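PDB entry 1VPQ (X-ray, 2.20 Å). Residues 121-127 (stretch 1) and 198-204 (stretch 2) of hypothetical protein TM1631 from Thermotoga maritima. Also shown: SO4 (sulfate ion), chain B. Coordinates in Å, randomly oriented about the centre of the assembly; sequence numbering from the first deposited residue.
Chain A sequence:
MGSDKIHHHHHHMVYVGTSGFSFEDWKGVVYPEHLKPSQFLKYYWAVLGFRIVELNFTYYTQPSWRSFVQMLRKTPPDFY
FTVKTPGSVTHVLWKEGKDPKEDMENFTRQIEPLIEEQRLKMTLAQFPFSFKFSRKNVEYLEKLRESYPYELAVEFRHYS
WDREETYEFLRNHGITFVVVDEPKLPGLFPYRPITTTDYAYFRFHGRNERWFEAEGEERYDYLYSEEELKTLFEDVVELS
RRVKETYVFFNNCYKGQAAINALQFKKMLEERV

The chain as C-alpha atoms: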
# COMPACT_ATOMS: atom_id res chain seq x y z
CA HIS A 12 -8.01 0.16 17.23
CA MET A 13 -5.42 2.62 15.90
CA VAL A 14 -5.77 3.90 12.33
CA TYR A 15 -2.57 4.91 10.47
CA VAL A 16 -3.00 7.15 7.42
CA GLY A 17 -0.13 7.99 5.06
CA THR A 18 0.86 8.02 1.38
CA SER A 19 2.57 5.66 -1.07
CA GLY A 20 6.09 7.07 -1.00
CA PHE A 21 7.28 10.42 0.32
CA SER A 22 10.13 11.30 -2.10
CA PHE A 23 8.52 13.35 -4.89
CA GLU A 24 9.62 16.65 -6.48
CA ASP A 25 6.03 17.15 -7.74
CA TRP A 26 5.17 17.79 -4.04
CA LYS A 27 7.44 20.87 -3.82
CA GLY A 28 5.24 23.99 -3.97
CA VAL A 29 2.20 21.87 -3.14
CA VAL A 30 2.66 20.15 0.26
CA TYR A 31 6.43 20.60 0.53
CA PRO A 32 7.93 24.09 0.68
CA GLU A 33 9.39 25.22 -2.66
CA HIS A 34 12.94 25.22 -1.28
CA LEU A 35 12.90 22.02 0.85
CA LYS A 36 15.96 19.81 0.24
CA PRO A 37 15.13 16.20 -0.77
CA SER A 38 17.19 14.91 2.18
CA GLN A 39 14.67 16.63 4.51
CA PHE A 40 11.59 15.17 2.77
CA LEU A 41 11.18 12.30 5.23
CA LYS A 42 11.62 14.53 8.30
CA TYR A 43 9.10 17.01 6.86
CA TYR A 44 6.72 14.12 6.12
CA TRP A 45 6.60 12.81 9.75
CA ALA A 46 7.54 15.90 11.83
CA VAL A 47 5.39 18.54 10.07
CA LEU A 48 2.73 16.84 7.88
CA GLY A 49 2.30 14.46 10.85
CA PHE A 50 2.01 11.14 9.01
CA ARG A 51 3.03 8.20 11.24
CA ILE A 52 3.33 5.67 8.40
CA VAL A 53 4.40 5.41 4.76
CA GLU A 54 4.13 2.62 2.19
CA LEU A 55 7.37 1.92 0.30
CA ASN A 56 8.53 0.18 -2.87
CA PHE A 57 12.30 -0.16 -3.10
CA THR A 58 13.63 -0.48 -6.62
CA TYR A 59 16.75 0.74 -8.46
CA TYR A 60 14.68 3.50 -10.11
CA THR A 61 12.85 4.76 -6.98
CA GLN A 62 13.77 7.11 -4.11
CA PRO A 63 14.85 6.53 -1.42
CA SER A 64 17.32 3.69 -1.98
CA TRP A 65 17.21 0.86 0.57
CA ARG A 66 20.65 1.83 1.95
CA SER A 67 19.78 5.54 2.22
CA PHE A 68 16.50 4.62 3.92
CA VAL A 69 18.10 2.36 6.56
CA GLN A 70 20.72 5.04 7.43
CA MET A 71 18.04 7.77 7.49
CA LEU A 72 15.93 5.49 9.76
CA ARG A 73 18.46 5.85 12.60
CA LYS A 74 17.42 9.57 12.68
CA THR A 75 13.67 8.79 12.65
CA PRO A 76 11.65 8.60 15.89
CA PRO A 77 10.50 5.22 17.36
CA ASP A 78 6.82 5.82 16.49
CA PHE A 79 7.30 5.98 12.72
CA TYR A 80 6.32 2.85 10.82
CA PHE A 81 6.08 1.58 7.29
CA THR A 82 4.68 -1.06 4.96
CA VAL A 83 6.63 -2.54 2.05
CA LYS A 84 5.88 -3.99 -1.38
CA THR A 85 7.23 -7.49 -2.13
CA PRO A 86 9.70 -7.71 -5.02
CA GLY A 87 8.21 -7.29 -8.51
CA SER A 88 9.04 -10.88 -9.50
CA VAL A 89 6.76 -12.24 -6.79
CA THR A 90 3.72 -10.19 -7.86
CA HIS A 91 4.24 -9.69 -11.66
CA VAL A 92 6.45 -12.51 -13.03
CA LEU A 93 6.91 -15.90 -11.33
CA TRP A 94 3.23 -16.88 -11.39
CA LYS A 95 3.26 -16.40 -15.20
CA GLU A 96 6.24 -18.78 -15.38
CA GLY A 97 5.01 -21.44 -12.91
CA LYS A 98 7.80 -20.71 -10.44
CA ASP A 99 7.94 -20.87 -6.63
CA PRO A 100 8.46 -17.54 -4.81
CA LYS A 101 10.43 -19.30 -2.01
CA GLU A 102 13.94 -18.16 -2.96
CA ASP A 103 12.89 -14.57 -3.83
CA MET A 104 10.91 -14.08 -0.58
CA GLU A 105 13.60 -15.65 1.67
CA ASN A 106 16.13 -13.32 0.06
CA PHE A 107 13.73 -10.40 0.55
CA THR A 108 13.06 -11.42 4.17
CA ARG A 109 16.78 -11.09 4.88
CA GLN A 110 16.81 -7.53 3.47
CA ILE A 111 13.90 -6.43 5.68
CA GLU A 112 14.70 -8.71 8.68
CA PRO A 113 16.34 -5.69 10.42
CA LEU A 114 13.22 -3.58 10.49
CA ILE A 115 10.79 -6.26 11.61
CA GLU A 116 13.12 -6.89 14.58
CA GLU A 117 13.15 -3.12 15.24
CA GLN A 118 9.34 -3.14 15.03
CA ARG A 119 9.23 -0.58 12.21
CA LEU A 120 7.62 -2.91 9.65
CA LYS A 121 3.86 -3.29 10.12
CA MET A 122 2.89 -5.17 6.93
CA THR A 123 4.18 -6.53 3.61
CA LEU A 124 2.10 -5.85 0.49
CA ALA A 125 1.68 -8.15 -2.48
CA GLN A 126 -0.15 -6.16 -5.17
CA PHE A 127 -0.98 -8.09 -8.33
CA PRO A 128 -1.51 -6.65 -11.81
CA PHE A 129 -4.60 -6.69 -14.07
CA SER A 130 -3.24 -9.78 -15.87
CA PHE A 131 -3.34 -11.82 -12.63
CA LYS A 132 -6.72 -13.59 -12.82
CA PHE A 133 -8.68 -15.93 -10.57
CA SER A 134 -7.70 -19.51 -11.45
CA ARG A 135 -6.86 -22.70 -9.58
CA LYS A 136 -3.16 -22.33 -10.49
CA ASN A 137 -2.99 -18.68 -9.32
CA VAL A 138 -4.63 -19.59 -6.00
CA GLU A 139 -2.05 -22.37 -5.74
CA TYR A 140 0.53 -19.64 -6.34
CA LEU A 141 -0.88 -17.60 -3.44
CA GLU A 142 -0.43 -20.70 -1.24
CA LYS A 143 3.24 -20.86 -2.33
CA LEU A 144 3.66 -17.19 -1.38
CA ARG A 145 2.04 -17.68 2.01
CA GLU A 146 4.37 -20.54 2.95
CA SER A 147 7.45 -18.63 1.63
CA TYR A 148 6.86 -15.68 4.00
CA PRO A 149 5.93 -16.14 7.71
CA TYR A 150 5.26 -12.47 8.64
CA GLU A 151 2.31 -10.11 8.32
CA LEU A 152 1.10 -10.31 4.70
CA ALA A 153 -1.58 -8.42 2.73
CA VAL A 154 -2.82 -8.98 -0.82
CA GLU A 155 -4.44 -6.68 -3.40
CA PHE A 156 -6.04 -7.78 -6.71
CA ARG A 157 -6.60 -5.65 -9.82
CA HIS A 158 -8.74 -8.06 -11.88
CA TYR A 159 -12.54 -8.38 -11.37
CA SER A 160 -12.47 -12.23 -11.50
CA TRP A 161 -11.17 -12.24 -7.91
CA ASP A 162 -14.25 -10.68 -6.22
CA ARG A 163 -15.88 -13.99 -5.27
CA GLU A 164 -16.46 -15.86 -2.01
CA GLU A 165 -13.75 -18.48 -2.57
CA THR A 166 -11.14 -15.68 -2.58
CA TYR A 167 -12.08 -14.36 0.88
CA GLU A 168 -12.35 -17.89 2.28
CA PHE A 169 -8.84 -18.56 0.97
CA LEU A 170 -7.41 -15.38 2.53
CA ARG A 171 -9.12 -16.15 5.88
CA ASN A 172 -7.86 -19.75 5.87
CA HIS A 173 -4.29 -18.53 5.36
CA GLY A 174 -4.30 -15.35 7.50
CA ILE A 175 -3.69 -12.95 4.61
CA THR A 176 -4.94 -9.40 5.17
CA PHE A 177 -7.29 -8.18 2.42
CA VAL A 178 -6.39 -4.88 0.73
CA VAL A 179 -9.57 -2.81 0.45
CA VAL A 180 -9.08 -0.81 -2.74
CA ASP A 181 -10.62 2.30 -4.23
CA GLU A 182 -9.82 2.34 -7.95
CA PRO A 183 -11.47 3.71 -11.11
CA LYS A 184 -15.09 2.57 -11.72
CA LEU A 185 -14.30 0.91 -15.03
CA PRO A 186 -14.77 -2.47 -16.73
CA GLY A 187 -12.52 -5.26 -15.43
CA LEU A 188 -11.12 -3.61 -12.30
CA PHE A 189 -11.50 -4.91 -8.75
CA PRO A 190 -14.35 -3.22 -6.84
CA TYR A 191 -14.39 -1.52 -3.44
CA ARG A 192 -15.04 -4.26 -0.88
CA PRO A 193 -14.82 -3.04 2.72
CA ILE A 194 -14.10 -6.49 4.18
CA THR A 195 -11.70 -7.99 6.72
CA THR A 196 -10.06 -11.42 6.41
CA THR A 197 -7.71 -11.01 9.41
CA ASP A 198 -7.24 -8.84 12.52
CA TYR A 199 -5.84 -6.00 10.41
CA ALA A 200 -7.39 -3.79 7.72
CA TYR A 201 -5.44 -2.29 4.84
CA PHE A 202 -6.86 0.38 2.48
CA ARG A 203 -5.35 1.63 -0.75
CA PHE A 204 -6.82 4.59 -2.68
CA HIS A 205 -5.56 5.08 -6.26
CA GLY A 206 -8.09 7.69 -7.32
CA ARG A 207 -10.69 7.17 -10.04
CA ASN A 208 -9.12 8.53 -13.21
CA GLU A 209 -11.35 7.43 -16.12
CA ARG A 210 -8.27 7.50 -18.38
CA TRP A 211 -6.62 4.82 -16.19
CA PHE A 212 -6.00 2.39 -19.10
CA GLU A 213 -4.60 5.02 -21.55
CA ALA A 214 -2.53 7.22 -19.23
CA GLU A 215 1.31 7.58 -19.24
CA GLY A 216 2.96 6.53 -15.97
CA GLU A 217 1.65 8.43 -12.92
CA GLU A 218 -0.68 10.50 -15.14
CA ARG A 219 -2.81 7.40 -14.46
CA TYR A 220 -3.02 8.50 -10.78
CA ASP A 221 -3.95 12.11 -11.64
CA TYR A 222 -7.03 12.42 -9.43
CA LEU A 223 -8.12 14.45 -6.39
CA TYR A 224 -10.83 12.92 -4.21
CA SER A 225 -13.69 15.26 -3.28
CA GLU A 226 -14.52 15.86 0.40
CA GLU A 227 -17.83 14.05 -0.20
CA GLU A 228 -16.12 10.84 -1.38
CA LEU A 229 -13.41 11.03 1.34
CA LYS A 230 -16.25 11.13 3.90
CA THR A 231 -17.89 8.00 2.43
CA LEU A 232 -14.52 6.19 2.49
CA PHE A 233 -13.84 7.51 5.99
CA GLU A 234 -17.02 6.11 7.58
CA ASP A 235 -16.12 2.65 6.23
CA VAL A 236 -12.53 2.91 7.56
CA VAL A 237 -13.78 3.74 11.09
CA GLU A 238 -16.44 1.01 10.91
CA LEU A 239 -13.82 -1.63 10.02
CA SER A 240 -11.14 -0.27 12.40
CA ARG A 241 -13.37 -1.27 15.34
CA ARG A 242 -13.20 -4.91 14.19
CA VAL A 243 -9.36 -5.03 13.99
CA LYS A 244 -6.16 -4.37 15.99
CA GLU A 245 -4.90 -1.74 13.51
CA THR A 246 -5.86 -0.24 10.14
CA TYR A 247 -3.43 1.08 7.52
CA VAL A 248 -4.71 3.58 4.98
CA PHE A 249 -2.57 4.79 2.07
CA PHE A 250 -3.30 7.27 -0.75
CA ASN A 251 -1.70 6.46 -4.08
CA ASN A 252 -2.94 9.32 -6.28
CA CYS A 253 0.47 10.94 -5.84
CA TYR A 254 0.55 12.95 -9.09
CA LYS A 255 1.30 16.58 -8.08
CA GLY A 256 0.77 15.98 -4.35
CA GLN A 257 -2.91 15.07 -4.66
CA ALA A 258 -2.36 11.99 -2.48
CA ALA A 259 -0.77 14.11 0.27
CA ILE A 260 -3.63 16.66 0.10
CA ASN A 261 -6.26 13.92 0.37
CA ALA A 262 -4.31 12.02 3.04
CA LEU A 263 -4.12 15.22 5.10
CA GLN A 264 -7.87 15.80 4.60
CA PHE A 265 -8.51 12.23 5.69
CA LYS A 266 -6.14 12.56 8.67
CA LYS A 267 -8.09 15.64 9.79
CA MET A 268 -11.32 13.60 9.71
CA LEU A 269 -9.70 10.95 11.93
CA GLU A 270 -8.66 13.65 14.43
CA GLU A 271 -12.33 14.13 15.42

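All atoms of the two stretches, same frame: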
# COMPACT_ATOMS: atom_id res chain seq x y z
N LYS A 121 5.20 -2.90 9.69
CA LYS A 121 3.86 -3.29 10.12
C LYS A 121 3.21 -4.34 9.21
O LYS A 121 2.38 -5.13 9.68
CB LYS A 121 2.95 -2.05 10.19
CG LYS A 121 3.29 -1.07 11.31
CD LYS A 121 2.86 -1.57 12.67
CE LYS A 121 2.52 -0.43 13.62
NZ LYS A 121 2.24 -0.92 14.99
N MET A 122 3.56 -4.32 7.93
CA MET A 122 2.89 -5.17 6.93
C MET A 122 3.67 -5.21 5.62
O MET A 122 4.31 -4.23 5.22
CB MET A 122 1.48 -4.63 6.66
CG MET A 122 0.58 -5.48 5.76
SD MET A 122 -0.21 -6.87 6.57
CE MET A 122 -1.10 -6.15 7.95
N THR A 123 3.63 -6.37 4.96
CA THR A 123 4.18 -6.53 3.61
C THR A 123 3.04 -6.64 2.60
O THR A 123 2.07 -7.34 2.84
CB THR A 123 5.13 -7.74 3.52
OG1 THR A 123 6.27 -7.50 4.35
CG2 THR A 123 5.63 -7.96 2.08
N LEU A 124 3.17 -5.94 1.49
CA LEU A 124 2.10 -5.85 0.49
C LEU A 124 2.46 -6.59 -0.78
O LEU A 124 3.51 -6.33 -1.39
CB LEU A 124 1.81 -4.39 0.15
CG LEU A 124 0.76 -4.12 -0.94
CD1 LEU A 124 -0.65 -4.50 -0.48
CD2 LEU A 124 0.80 -2.67 -1.39
N ALA A 125 1.58 -7.50 -1.18
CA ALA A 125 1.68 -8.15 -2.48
C ALA A 125 0.53 -7.66 -3.35
O ALA A 125 -0.61 -8.09 -3.18
CB ALA A 125 1.63 -9.67 -2.33
N GLN A 126 0.85 -6.74 -4.26
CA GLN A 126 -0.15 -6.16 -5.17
C GLN A 126 0.03 -6.72 -6.58
O GLN A 126 1.08 -6.57 -7.19
CB GLN A 126 -0.05 -4.62 -5.17
CG GLN A 126 -0.84 -3.90 -6.28
CD GLN A 126 0.01 -3.61 -7.52
OE1 GLN A 126 1.05 -2.96 -7.42
NE2 GLN A 126 -0.45 -4.08 -8.68
N PHE A 127 -1.02 -7.36 -7.08
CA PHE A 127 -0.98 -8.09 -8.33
C PHE A 127 -1.59 -7.30 -9.47
O PHE A 127 -2.55 -6.56 -9.27
CB PHE A 127 -1.72 -9.41 -8.16
CG PHE A 127 -0.99 -10.37 -7.28
CD1 PHE A 127 -1.15 -10.33 -5.90
CD2 PHE A 127 -0.10 -11.30 -7.82
CE1 PHE A 127 -0.46 -11.20 -5.08
CE2 PHE A 127 0.59 -12.17 -7.01
CZ PHE A 127 0.41 -12.13 -5.64
N ASP A 198 -7.10 -9.81 11.44
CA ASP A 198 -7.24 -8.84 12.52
C ASP A 198 -6.48 -7.55 12.21
O ASP A 198 -6.08 -6.81 13.12
CB ASP A 198 -6.79 -9.44 13.86
CG ASP A 198 -5.34 -9.94 13.85
OD1 ASP A 198 -4.74 -10.04 12.76
OD2 ASP A 198 -4.82 -10.24 14.94
N TYR A 199 -6.30 -7.28 10.92
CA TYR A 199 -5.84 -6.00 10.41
C TYR A 199 -6.62 -5.63 9.15
O TYR A 199 -7.02 -6.50 8.38
CB TYR A 199 -4.33 -6.05 10.10
CG TYR A 199 -3.51 -6.23 11.35
CD1 TYR A 199 -3.18 -5.14 12.14
CD2 TYR A 199 -3.10 -7.49 11.76
CE1 TYR A 199 -2.44 -5.30 13.31
CE2 TYR A 199 -2.36 -7.67 12.93
CZ TYR A 199 -2.03 -6.56 13.70
OH TYR A 199 -1.30 -6.71 14.86
N ALA A 200 -6.85 -4.33 8.98
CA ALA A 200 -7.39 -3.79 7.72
C ALA A 200 -6.31 -2.99 7.01
O ALA A 200 -5.44 -2.41 7.65
CB ALA A 200 -8.60 -2.92 7.97
N TYR A 201 -6.40 -2.97 5.69
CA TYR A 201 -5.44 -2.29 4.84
C TYR A 201 -6.22 -1.65 3.69
O TYR A 201 -6.87 -2.36 2.93
CB TYR A 201 -4.41 -3.29 4.31
CG TYR A 201 -3.10 -2.69 3.80
CD1 TYR A 201 -3.07 -1.86 2.68
CD2 TYR A 201 -1.90 -3.00 4.42
CE1 TYR A 201 -1.86 -1.35 2.21
CE2 TYR A 201 -0.70 -2.49 3.97
CZ TYR A 201 -0.68 -1.67 2.86
OH TYR A 201 0.53 -1.17 2.41
N PHE A 202 -6.16 -0.32 3.56
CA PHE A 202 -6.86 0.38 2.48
C PHE A 202 -5.87 1.01 1.54
O PHE A 202 -4.90 1.61 1.99
CB PHE A 202 -7.75 1.49 3.02
CG PHE A 202 -8.86 1.01 3.87
CD1 PHE A 202 -8.62 0.57 5.17
CD2 PHE A 202 -10.16 0.99 3.39
CE1 PHE A 202 -9.66 0.12 5.98
CE2 PHE A 202 -11.20 0.54 4.19
CZ PHE A 202 -10.95 0.10 5.49
N ARG A 203 -6.13 0.91 0.24
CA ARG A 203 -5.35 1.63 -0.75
C ARG A 203 -6.26 2.41 -1.71
O ARG A 203 -7.14 1.83 -2.32
CB ARG A 203 -4.44 0.68 -1.52
CG ARG A 203 -3.37 0.02 -0.64
CD ARG A 203 -2.33 -0.68 -1.49
NE ARG A 203 -1.34 0.25 -2.04
CZ ARG A 203 -0.82 0.18 -3.27
NH1 ARG A 203 -1.21 -0.74 -4.13
NH2 ARG A 203 0.09 1.07 -3.64
N PHE A 204 -6.02 3.72 -1.82
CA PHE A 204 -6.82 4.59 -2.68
C PHE A 204 -5.97 5.12 -3.83
O PHE A 204 -5.02 5.86 -3.62
CB PHE A 204 -7.39 5.76 -1.88
CG PHE A 204 -8.16 5.35 -0.64
CD1 PHE A 204 -9.06 4.29 -0.67
CD2 PHE A 204 -7.99 6.04 0.55
CE1 PHE A 204 -9.76 3.92 0.48
CE2 PHE A 204 -8.69 5.68 1.71
CZ PHE A 204 -9.58 4.62 1.67
S SO4 B . -0.22 0.35 -7.57
O1 SO4 B . -1.21 -0.66 -7.22
O2 SO4 B . 0.53 -0.07 -8.75
O3 SO4 B . -0.92 1.59 -7.86
O4 SO4 B . 0.72 0.51 -6.47

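Two strands far apart in sequence, 121-126 and 199-204, face each other; their axes approach to 9.9 Å, with N-to-C directions 54° apart. No hydrogen bond passes between them; at this separation their backbones cannot pair, and the contact is made by side chains meeting in the space between. Alternation sets the pattern: Met122, Leu124 and Gln126 point toward the other stretch from one strand, Tyr199, Tyr201 and Arg203 from the other.

Asp198 takes no part in the contact. At Tyr199 the contact is modest: its CB lies 3.9 Å from Met122 CE, the methyl that ends the methionine side chain. Tyr199 is partly exposed; its CB meets the methionine methyl while its hydroxyl, OH, lies well away. Ala200 then points away, adding essentially nothing to the interface.

Tyr201 gives the most surface of any residue in either stretch, and it is buried. With chi1 in the t well its side chain reaches across the gap, bringing CE2 to 3.7 Å from Met122 CG. Leu124 CD1 approaches the same ring more loosely, 4.3 Å from Tyr201 CE1; both carbons meet the ring obliquely. Methionine suits its place because a flexible, unbranched chain, here t, p, p, can touch Tyr201 through CG and Tyr199 through CE. The broad ring of Tyr201 supplies apolar surface for two neighbours, while its buried hydroxyl is satisfied by a hydrogen bond elsewhere in the structure.

Phe202 is out of reach of stretch 1, and the next residue facing it is Arg203, where the partner becomes a charged side chain, though stretch 1 still meets it with carbon atoms. Leu124 CD2 sits over one face of the guanidinium, 3.7 Å from Arg203 NE. This is a favourable place for a methyl group, since a guanidinium is flat and poorly hydrated on its faces and directs its N-H bonds outward in its plane. NH1 and NH2 use theirs on a sulfate ion, probably from the crystallisation liquor: Arg203 NH2 donates to SO4 O4 at 3.0 Å, and Arg203 NH1 donates to SO4 O1 at 3.1 Å and to SO4 O4 at 3.3 Å. NE is satisfied elsewhere in the structure. The anion thus helps to balance a buried positive charge.

Gln126 CG packs 3.8 Å from Arg203 NH1, so the glutamine lends its aliphatic portion to the arginine. Its amide is engaged away from the arginine: OE1 bonds elsewhere, and Gln126 NE2 makes a weak hydrogen bond to Phe127 O at 3.3 Å.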